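PDB 6HC6: aminopeptidase YwaD, which removes N-terminal amino acids, among them arginine, lysine and leucine, from peptides as a secreted two-zinc aminopeptidase of the M28 family. Local coordinates for residues 133-137 against 151-156. Residues are numbered along the deposited sequence; the frame is centred on the assembly and turned at random.
Sequences GLGYQ and ISRGDL
Segment 133-137 is an irregular loop following strand 125-131 of the PA-domain barrel. Segment 151-156 finishes parallel strand 148-152, then turns. Gly133 and Gly135 have positive phi. Gly154 is extended at 135/147. Asp155 (69/-68) is the middle residue of a classic gamma turn, in which Leu156 N donates to Gly154 O at 2.7 Å. The CA atoms of Gly133 and Ile151 are 5.3 Å apart, those of Leu134 and Ser152 5.1 Å. Ser152 N donates to Gly133 O at 2.7 Å. A CB on Gly135 would clash with Ile151 CG2. Leu134 (m, t) brings CD2 to 3.5 Å from Arg153 O. Tyr136 (chi1 m) lays one ring face over Leu156 (m, t); Leu156 CD1 lies 4.0 Å from the Tyr136 ring centroid, 19° off the normal, a CH-pi contact. Tyr136 OH donates to Asp155 OD2 at 2.9 Å. Lys161 NZ, from helix 158-167, hydrogen-bonds to Leu134 O, Ser152 O and Gly154 O, bridging both segments. Backbone pairing thus stops at the strand end; beyond it, side chains hold the surface loop.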
# COMPACT_ATOMS: atom_id res chain seq x y z
N GLY A 133 7.91 -0.19 28.67
CA GLY A 133 8.84 0.70 28.00
C GLY A 133 8.79 0.46 26.51
O GLY A 133 7.72 0.45 25.90
N LEU A 134 9.97 0.24 25.90
CA LEU A 134 10.05 -0.01 24.46
C LEU A 134 9.87 -1.47 24.08
O LEU A 134 9.80 -1.78 22.89
CB LEU A 134 11.40 0.50 23.92
CG LEU A 134 11.58 2.01 24.06
CD1 LEU A 134 13.01 2.42 23.74
CD2 LEU A 134 10.59 2.72 23.14
N GLY A 135 9.80 -2.38 25.04
CA GLY A 135 9.49 -3.76 24.72
C GLY A 135 10.67 -4.66 24.46
O GLY A 135 10.49 -5.73 23.85
N TYR A 136 11.88 -4.28 24.87
CA TYR A 136 12.99 -5.20 24.84
C TYR A 136 12.72 -6.38 25.78
O TYR A 136 11.90 -6.30 26.69
CB TYR A 136 14.30 -4.51 25.25
CG TYR A 136 14.82 -3.49 24.26
CD1 TYR A 136 15.55 -3.89 23.16
CD2 TYR A 136 14.60 -2.13 24.44
CE1 TYR A 136 16.04 -2.96 22.26
CE2 TYR A 136 15.09 -1.20 23.54
CZ TYR A 136 15.81 -1.62 22.46
OH TYR A 136 16.31 -0.71 21.55
N GLN A 137 13.44 -7.48 25.56
CA GLN A 137 13.32 -8.62 26.46
C GLN A 137 13.58 -8.22 27.90
O GLN A 137 12.87 -8.67 28.81
CB GLN A 137 14.28 -9.74 26.04
CG GLN A 137 13.90 -10.37 24.71
CD GLN A 137 14.89 -11.43 24.26
OE1 GLN A 137 14.95 -12.52 24.82
NE2 GLN A 137 15.67 -11.11 23.23
N ILE A 151 3.37 -0.81 25.60
CA ILE A 151 4.68 -0.63 25.01
C ILE A 151 4.67 0.66 24.20
O ILE A 151 3.77 0.87 23.38
CB ILE A 151 5.05 -1.82 24.10
CG1 ILE A 151 4.82 -3.15 24.83
CG2 ILE A 151 6.50 -1.71 23.62
CD1 ILE A 151 5.14 -4.37 23.99
N SER A 152 5.66 1.50 24.42
CA SER A 152 5.81 2.67 23.56
C SER A 152 6.39 2.24 22.23
O SER A 152 7.23 1.33 22.16
CB SER A 152 6.71 3.71 24.21
OG SER A 152 7.03 4.73 23.28
N ARG A 153 5.95 2.89 21.17
CA ARG A 153 6.61 2.73 19.89
C ARG A 153 8.04 3.24 19.98
O ARG A 153 8.36 4.12 20.79
CB ARG A 153 5.82 3.48 18.81
CG ARG A 153 6.52 3.65 17.48
CD ARG A 153 5.70 4.52 16.53
NE ARG A 153 6.23 4.41 15.17
CZ ARG A 153 5.96 5.27 14.20
NH1 ARG A 153 5.18 6.32 14.45
NH2 ARG A 153 6.49 5.11 12.98
N GLY A 154 8.93 2.64 19.19
CA GLY A 154 10.31 3.08 19.09
C GLY A 154 11.35 1.98 19.11
O GLY A 154 11.19 0.95 19.77
N ASP A 155 12.44 2.21 18.38
CA ASP A 155 13.61 1.33 18.33
C ASP A 155 13.29 0.01 17.62
O ASP A 155 13.80 -0.24 16.52
CB ASP A 155 14.16 1.05 19.73
CG ASP A 155 14.82 2.27 20.36
OD1 ASP A 155 14.59 3.39 19.85
OD2 ASP A 155 15.58 2.11 21.34
N LEU A 156 12.46 -0.83 18.24
CA LEU A 156 12.15 -2.16 17.76
C LEU A 156 10.98 -2.14 16.78
O LEU A 156 10.15 -1.22 16.79
CB LEU A 156 11.80 -3.09 18.92
CG LEU A 156 12.75 -3.05 20.11
CD1 LEU A 156 12.36 -4.07 21.17
CD2 LEU A 156 14.13 -3.32 19.59